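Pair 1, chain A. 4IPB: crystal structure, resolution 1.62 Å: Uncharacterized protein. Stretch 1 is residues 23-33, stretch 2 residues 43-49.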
# COMPACT_ATOMS: atom_id res chain seq x y z
N ALA A 23 -10.47 -1.15 -11.85
CA ALA A 23 -11.66 -1.12 -11.00
C ALA A 23 -11.58 0.12 -10.14
O ALA A 23 -10.62 0.24 -9.35
CB ALA A 23 -11.70 -2.34 -10.10
N TRP A 24 -12.56 1.03 -10.28
CA TRP A 24 -12.57 2.29 -9.53
C TRP A 24 -13.59 2.25 -8.36
O TRP A 24 -14.68 1.72 -8.47
CB TRP A 24 -12.95 3.45 -10.44
CG TRP A 24 -11.93 3.83 -11.43
CD1 TRP A 24 -11.84 3.40 -12.70
CD2 TRP A 24 -10.91 4.80 -11.24
NE1 TRP A 24 -10.78 4.04 -13.33
CE2 TRP A 24 -10.20 4.90 -12.44
CE3 TRP A 24 -10.52 5.62 -10.14
CZ2 TRP A 24 -9.15 5.84 -12.60
CZ3 TRP A 24 -9.46 6.50 -10.30
CH2 TRP A 24 -8.79 6.57 -11.51
N SER A 25 -13.22 2.89 -7.26
CA SER A 25 -14.07 3.09 -6.09
C SER A 25 -13.71 4.41 -5.44
O SER A 25 -12.77 5.07 -5.89
CB SER A 25 -13.83 1.96 -5.07
OG SER A 25 -12.44 1.97 -4.64
N GLN A 26 -14.44 4.79 -4.39
CA GLN A 26 -14.03 5.96 -3.60
C GLN A 26 -14.22 5.73 -2.12
O GLN A 26 -15.01 4.89 -1.70
CB GLN A 26 -14.77 7.24 -4.07
CG GLN A 26 -16.25 7.31 -3.83
CD GLN A 26 -16.83 8.69 -4.24
OE1 GLN A 26 -16.86 9.65 -3.44
NE2 GLN A 26 -17.28 8.78 -5.46
N ASP A 27 -13.44 6.48 -1.31
CA ASP A 27 -13.44 6.36 0.16
C ASP A 27 -12.97 7.68 0.72
O ASP A 27 -11.92 8.17 0.30
CB ASP A 27 -12.48 5.24 0.57
CG ASP A 27 -12.58 4.83 2.05
OD1 ASP A 27 -13.59 5.13 2.71
OD2 ASP A 27 -11.62 4.18 2.53
N ASP A 28 -13.77 8.26 1.62
CA ASP A 28 -13.36 9.47 2.35
C ASP A 28 -13.06 10.59 1.37
O ASP A 28 -12.20 11.44 1.64
CB ASP A 28 -12.15 9.18 3.27
CG ASP A 28 -12.53 8.35 4.51
OD1 ASP A 28 -13.73 8.19 4.81
OD2 ASP A 28 -11.61 7.87 5.20
N GLY A 29 -13.77 10.58 0.24
CA GLY A 29 -13.65 11.64 -0.76
C GLY A 29 -12.53 11.51 -1.75
O GLY A 29 -12.31 12.41 -2.60
N TYR A 30 -11.78 10.40 -1.66
CA TYR A 30 -10.65 10.15 -2.58
C TYR A 30 -11.10 8.99 -3.53
O TYR A 30 -11.96 8.17 -3.16
CB TYR A 30 -9.42 9.73 -1.79
CG TYR A 30 -8.88 10.78 -0.88
CD1 TYR A 30 -8.08 11.78 -1.37
CD2 TYR A 30 -9.18 10.79 0.45
CE1 TYR A 30 -7.54 12.79 -0.55
CE2 TYR A 30 -8.67 11.78 1.29
CZ TYR A 30 -7.84 12.76 0.78
OH TYR A 30 -7.35 13.74 1.59
N TYR A 31 -10.55 8.93 -4.72
CA TYR A 31 -10.88 7.93 -5.75
C TYR A 31 -9.72 6.95 -5.89
O TYR A 31 -8.53 7.43 -5.93
CB TYR A 31 -11.09 8.63 -7.12
CG TYR A 31 -12.20 9.62 -7.03
CD1 TYR A 31 -11.97 10.93 -6.58
CD2 TYR A 31 -13.50 9.23 -7.26
CE1 TYR A 31 -13.02 11.84 -6.42
CE2 TYR A 31 -14.53 10.13 -7.10
CZ TYR A 31 -14.27 11.43 -6.69
OH TYR A 31 -15.32 12.32 -6.51
N CYS A 32 -10.02 5.67 -6.00
CA CYS A 32 -9.00 4.63 -6.04
C CYS A 32 -9.14 3.82 -7.30
O CYS A 32 -10.24 3.31 -7.58
CB CYS A 32 -9.16 3.71 -4.85
SG CYS A 32 -8.02 2.30 -4.83
N ALA A 33 -8.04 3.68 -8.04
CA ALA A 33 -7.92 2.84 -9.21
C ALA A 33 -7.14 1.56 -8.84
O ALA A 33 -5.96 1.66 -8.40
CB ALA A 33 -7.17 3.57 -10.31
N ASN A 43 -2.95 0.05 -6.22
CA ASN A 43 -4.09 0.91 -5.88
C ASN A 43 -3.57 2.31 -5.90
O ASN A 43 -2.66 2.69 -5.11
CB ASN A 43 -4.66 0.53 -4.51
CG ASN A 43 -5.37 -0.78 -4.56
OD1 ASN A 43 -6.54 -0.84 -4.99
ND2 ASN A 43 -4.71 -1.83 -4.13
N VAL A 44 -4.13 3.10 -6.81
CA VAL A 44 -3.64 4.46 -7.03
C VAL A 44 -4.79 5.41 -6.71
O VAL A 44 -5.87 5.29 -7.30
CB VAL A 44 -3.15 4.66 -8.49
CG1 VAL A 44 -2.61 6.10 -8.72
CG2 VAL A 44 -2.10 3.61 -8.88
N TRP A 45 -4.51 6.36 -5.83
CA TRP A 45 -5.52 7.23 -5.26
C TRP A 45 -5.39 8.69 -5.72
O TRP A 45 -4.27 9.18 -5.90
CB TRP A 45 -5.44 7.18 -3.74
CG TRP A 45 -5.79 5.88 -3.16
CD1 TRP A 45 -4.98 4.76 -2.97
CD2 TRP A 45 -7.04 5.57 -2.53
NE1 TRP A 45 -5.73 3.76 -2.38
CE2 TRP A 45 -6.97 4.25 -2.07
CE3 TRP A 45 -8.27 6.26 -2.42
CZ2 TRP A 45 -8.05 3.62 -1.47
CZ3 TRP A 45 -9.30 5.67 -1.79
CH2 TRP A 45 -9.20 4.35 -1.30
N PHE A 46 -6.53 9.35 -5.90
CA PHE A 46 -6.60 10.74 -6.37
C PHE A 46 -7.60 11.53 -5.56
O PHE A 46 -8.53 10.95 -5.00
CB PHE A 46 -7.11 10.79 -7.84
CG PHE A 46 -6.25 10.01 -8.79
CD1 PHE A 46 -6.36 8.65 -8.93
CD2 PHE A 46 -5.25 10.65 -9.49
CE1 PHE A 46 -5.49 7.94 -9.78
CE2 PHE A 46 -4.41 9.96 -10.36
CZ PHE A 46 -4.52 8.59 -10.48
N ASN A 47 -7.40 12.85 -5.50
CA ASN A 47 -8.38 13.74 -4.91
C ASN A 47 -9.34 14.28 -5.98
O ASN A 47 -9.22 13.96 -7.18
CB ASN A 47 -7.70 14.84 -4.09
CG ASN A 47 -7.00 15.87 -4.94
OD1 ASN A 47 -7.24 16.00 -6.16
ND2 ASN A 47 -6.07 16.57 -4.32
N VAL A 48 -10.36 15.02 -5.53
CA VAL A 48 -11.39 15.54 -6.41
C VAL A 48 -10.88 16.55 -7.45
O VAL A 48 -11.60 16.78 -8.44
CB VAL A 48 -12.52 16.12 -5.55
CG1 VAL A 48 -12.07 17.43 -4.93
CG2 VAL A 48 -13.81 16.29 -6.35
N ARG A 49 -9.68 17.08 -7.25
CA ARG A 49 -9.04 17.98 -8.21
C ARG A 49 -8.30 17.16 -9.27
O ARG A 49 -7.65 17.72 -10.15
CB ARG A 49 -8.02 18.87 -7.54
CG ARG A 49 -8.39 19.57 -6.26
CD ARG A 49 -9.13 20.82 -6.47
NE ARG A 49 -8.42 21.94 -7.13
CZ ARG A 49 -9.09 23.01 -7.53
NH1 ARG A 49 -10.41 23.08 -7.31
NH2 ARG A 49 -8.47 24.00 -8.17
O HOH W 1 -10.75 14.68 -2.72

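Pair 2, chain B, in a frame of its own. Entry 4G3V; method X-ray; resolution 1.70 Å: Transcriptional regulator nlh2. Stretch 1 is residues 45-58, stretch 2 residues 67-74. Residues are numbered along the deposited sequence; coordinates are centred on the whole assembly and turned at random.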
# COMPACT_ATOMS: atom_id res chain seq x y z
N SER B 45 -12.57 11.63 -9.79
CA SER B 45 -11.80 10.40 -9.88
C SER B 45 -12.61 9.30 -10.51
O SER B 45 -13.84 9.36 -10.53
CB SER B 45 -11.36 9.93 -8.48
OG SER B 45 -12.48 9.66 -7.67
N PHE B 46 -11.92 8.27 -11.00
CA PHE B 46 -12.60 7.09 -11.47
C PHE B 46 -11.68 5.88 -11.38
O PHE B 46 -10.47 6.02 -11.30
CB PHE B 46 -13.16 7.27 -12.90
CG PHE B 46 -12.11 7.42 -13.98
CD1 PHE B 46 -11.43 6.32 -14.48
CD2 PHE B 46 -11.84 8.67 -14.53
CE1 PHE B 46 -10.46 6.47 -15.49
CE2 PHE B 46 -10.90 8.83 -15.54
CZ PHE B 46 -10.21 7.73 -16.02
N ILE B 47 -12.29 4.71 -11.33
CA ILE B 47 -11.59 3.44 -11.39
C ILE B 47 -12.13 2.75 -12.63
O ILE B 47 -13.35 2.57 -12.76
CB ILE B 47 -11.82 2.60 -10.12
CG1 ILE B 47 -11.18 3.31 -8.93
CG2 ILE B 47 -11.26 1.21 -10.29
CD1 ILE B 47 -11.59 2.78 -7.56
N ALA B 48 -11.24 2.43 -13.57
CA ALA B 48 -11.62 1.75 -14.80
C ALA B 48 -11.09 0.33 -14.78
O ALA B 48 -9.99 0.06 -14.28
CB ALA B 48 -11.07 2.49 -15.99
N ILE B 49 -11.88 -0.59 -15.32
CA ILE B 49 -11.55 -2.00 -15.25
C ILE B 49 -11.47 -2.60 -16.64
O ILE B 49 -12.23 -2.22 -17.54
CB ILE B 49 -12.59 -2.75 -14.42
CG1 ILE B 49 -12.59 -2.18 -13.01
CG2 ILE B 49 -12.30 -4.23 -14.42
CD1 ILE B 49 -13.72 -2.68 -12.13
N ARG B 50 -10.56 -3.56 -16.80
CA ARG B 50 -10.33 -4.22 -18.07
C ARG B 50 -11.44 -5.21 -18.40
O ARG B 50 -11.72 -6.12 -17.62
CB ARG B 50 -9.01 -4.97 -18.02
CG ARG B 50 -8.55 -5.54 -19.34
CD ARG B 50 -7.11 -5.97 -19.18
NE ARG B 50 -6.44 -6.30 -20.44
CZ ARG B 50 -5.12 -6.32 -20.58
NH1 ARG B 50 -4.33 -6.02 -19.55
NH2 ARG B 50 -4.58 -6.62 -21.75
N GLU B 51 -12.06 -5.03 -19.55
CA GLU B 51 -13.02 -5.99 -20.07
C GLU B 51 -12.52 -6.41 -21.44
O GLU B 51 -12.56 -5.63 -22.38
CB GLU B 51 -14.41 -5.36 -20.18
CG GLU B 51 -14.93 -4.81 -18.86
CD GLU B 51 -16.25 -4.07 -19.01
OE1 GLU B 51 -16.76 -3.98 -20.15
OE2 GLU B 51 -16.79 -3.59 -17.98
N GLY B 52 -12.02 -7.64 -21.54
CA GLY B 52 -11.34 -8.08 -22.74
C GLY B 52 -10.02 -7.36 -22.87
O GLY B 52 -9.09 -7.62 -22.09
N ASN B 53 -9.93 -6.45 -23.83
CA ASN B 53 -8.73 -5.64 -23.99
C ASN B 53 -9.06 -4.14 -23.98
O ASN B 53 -8.36 -3.34 -24.59
CB ASN B 53 -8.00 -6.00 -25.30
CG ASN B 53 -6.49 -5.77 -25.21
OD1 ASN B 53 -5.88 -5.96 -24.15
ND2 ASN B 53 -5.89 -5.34 -26.32
N THR B 54 -10.13 -3.77 -23.28
CA THR B 54 -10.53 -2.37 -23.19
C THR B 54 -10.84 -2.03 -21.74
O THR B 54 -11.35 -2.88 -21.01
CB THR B 54 -11.77 -2.07 -24.07
OG1 THR B 54 -12.11 -0.69 -23.98
CG2 THR B 54 -12.95 -2.90 -23.63
N LEU B 55 -10.54 -0.80 -21.33
CA LEU B 55 -10.88 -0.34 -19.99
C LEU B 55 -12.24 0.34 -20.01
O LEU B 55 -12.51 1.17 -20.88
CB LEU B 55 -9.87 0.68 -19.47
CG LEU B 55 -8.49 0.25 -19.02
CD1 LEU B 55 -7.82 1.41 -18.31
CD2 LEU B 55 -8.55 -0.97 -18.12
N ARG B 56 -13.08 0.01 -19.05
CA ARG B 56 -14.35 0.70 -18.87
C ARG B 56 -14.46 1.24 -17.46
O ARG B 56 -14.07 0.57 -16.50
CB ARG B 56 -15.51 -0.25 -19.13
CG ARG B 56 -15.65 -0.66 -20.58
CD ARG B 56 -17.10 -0.90 -20.92
NE ARG B 56 -17.89 0.32 -20.76
CZ ARG B 56 -19.16 0.35 -20.36
NH1 ARG B 56 -19.82 -0.77 -20.06
NH2 ARG B 56 -19.78 1.52 -20.26
N ILE B 57 -15.00 2.45 -17.32
CA ILE B 57 -15.21 3.02 -16.00
C ILE B 57 -16.18 2.14 -15.21
O ILE B 57 -17.29 1.85 -15.68
CB ILE B 57 -15.71 4.48 -16.07
CG1 ILE B 57 -14.56 5.37 -16.55
CG2 ILE B 57 -16.19 4.94 -14.70
CD1 ILE B 57 -14.83 6.85 -16.45
N ALA B 58 -15.74 1.72 -14.03
CA ALA B 58 -16.52 0.88 -13.14
C ALA B 58 -17.10 1.69 -11.99
O ALA B 58 -18.18 1.38 -11.47
CB ALA B 58 -15.66 -0.24 -12.59
N LYS B 67 -21.14 8.89 -16.25
CA LYS B 67 -20.50 9.01 -17.56
C LYS B 67 -19.89 7.68 -17.99
O LYS B 67 -19.15 7.05 -17.23
CB LYS B 67 -19.45 10.12 -17.54
CG LYS B 67 -20.05 11.51 -17.30
CD LYS B 67 -19.05 12.62 -17.57
CE LYS B 67 -19.73 13.99 -17.56
NZ LYS B 67 -20.36 14.33 -16.26
N ASP B 68 -20.23 7.25 -19.20
CA ASP B 68 -19.76 5.98 -19.74
C ASP B 68 -18.58 6.23 -20.67
O ASP B 68 -18.72 6.87 -21.71
CB ASP B 68 -20.88 5.27 -20.51
CG ASP B 68 -21.98 4.76 -19.60
OD1 ASP B 68 -21.66 4.24 -18.51
OD2 ASP B 68 -23.17 4.89 -19.97
N VAL B 69 -17.41 5.72 -20.29
CA VAL B 69 -16.18 6.02 -21.02
C VAL B 69 -15.30 4.80 -21.16
O VAL B 69 -15.07 4.09 -20.18
CB VAL B 69 -15.37 7.10 -20.29
CG1 VAL B 69 -14.24 7.58 -21.18
CG2 VAL B 69 -16.26 8.25 -19.88
N ALA B 70 -14.79 4.56 -22.36
CA ALA B 70 -13.91 3.43 -22.61
C ALA B 70 -12.54 3.90 -23.11
O ALA B 70 -12.46 4.86 -23.87
CB ALA B 70 -14.55 2.49 -23.62
N PHE B 71 -11.49 3.23 -22.67
CA PHE B 71 -10.12 3.54 -23.09
C PHE B 71 -9.46 2.33 -23.72
O PHE B 71 -9.55 1.22 -23.20
CB PHE B 71 -9.26 3.93 -21.88
CG PHE B 71 -9.70 5.19 -21.19
CD1 PHE B 71 -10.61 5.13 -20.15
CD2 PHE B 71 -9.18 6.42 -21.55
CE1 PHE B 71 -11.00 6.28 -19.49
CE2 PHE B 71 -9.57 7.58 -20.89
CZ PHE B 71 -10.48 7.51 -19.86
N LYS B 72 -8.77 2.55 -24.83
CA LYS B 72 -8.00 1.49 -25.47
C LYS B 72 -6.54 1.64 -25.07
O LYS B 72 -6.11 2.72 -24.68
CB LYS B 72 -8.11 1.62 -26.99
CG LYS B 72 -9.54 1.66 -27.48
CD LYS B 72 -10.25 0.34 -27.23
CE LYS B 72 -9.82 -0.71 -28.25
NZ LYS B 72 -10.51 -2.01 -28.02
N LYS B 73 -5.77 0.55 -25.17
CA LYS B 73 -4.34 0.64 -24.92
C LYS B 73 -3.75 1.77 -25.75
O LYS B 73 -4.01 1.88 -26.96
CB LYS B 73 -3.64 -0.67 -25.25
CG LYS B 73 -3.87 -1.76 -24.22
CD LYS B 73 -2.89 -2.91 -24.40
CE LYS B 73 -3.12 -4.01 -23.38
NZ LYS B 73 -2.15 -5.12 -23.56
N GLY B 74 -2.98 2.62 -25.09
CA GLY B 74 -2.27 3.70 -25.75
C GLY B 74 -3.09 4.95 -25.97
O GLY B 74 -2.55 5.98 -26.38
O HOH W 2 -17.58 3.08 -19.02

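Two antiparallel strands running edge to edge, one of them the second arm of a hairpin, can be dressed in very different side chains without changing their course. In pair 1, strands 30-33 and 43-46 meet at 154° between their N-to-C directions; in pair 2, strand 54-58 meets the strand around residues 70-72 at 157°. Fourteen central residues superpose with an RMSD of 0.9 Å, and each contact buries 614 Å². The hairpin turns differ in type, I' from Asp A27 to Tyr A30 and II' from Glu B51 to Thr B54, yet their ends coincide closely.

Both pairs keep a reciprocal backbone pair. Tyr A31 N donates to Phe A46 O (2.9 Å) and Phe A46 N to Tyr A31 O (2.8 Å); at the matching positions, Leu B55 N donates to Phe B71 O and Phe B71 N to Leu B55 O, both at 2.9 Å. One step along, the pairs diverge. Ala A33 and Val A44 exchange two bonds of 2.8 Å, from Ala A33 N to Val A44 O and from Val A44 N to Ala A33 O. At the equivalent Ile B57 and Val B69 the strands have begun to part: a 3.3 Å bond from Ile B57 N to Val B69 O remains, and a water accepts from Val B69 N (2.9 Å).

The phenylalanine is common to both, but its neighbours are not. Phe A46 CE1 lies 4.0 Å from Trp A24 CH2, their rings oblique. Trp A24 matches Ala B48, whose methyl cannot reach so far; Phe B71 instead meets Phe B46, with CE1 of Phe B71 3.8 Å from CZ of Phe B46 and the rings nearly parallel but slid apart. An aromatic neighbour is thus supplied from a different position along the first arm.

On the face bearing Cys A32 and Trp A45, pair 1 relies on one large ring. Cys A32 CB sits 3.3 Å from the centroid of the six-membered ring of Trp A45, almost on its normal, while Tyr A30 CB approaches the ring edge at CE3 of Trp A45 (3.7 Å). In pair 2 the tryptophan position holds Ala B70, and polar groups dominate this face: Thr B54 OG1 donates to Phe B71 O (3.3 Å), and Arg B56, matching Cys A32, extends outward across its strand's axis, and its NH2 forms a long salt bridge with Asp B68 OD1 of the other stretch (3.7 Å). The principle is plain: the backbone frame is shared, and the side chains fill it by quite different means.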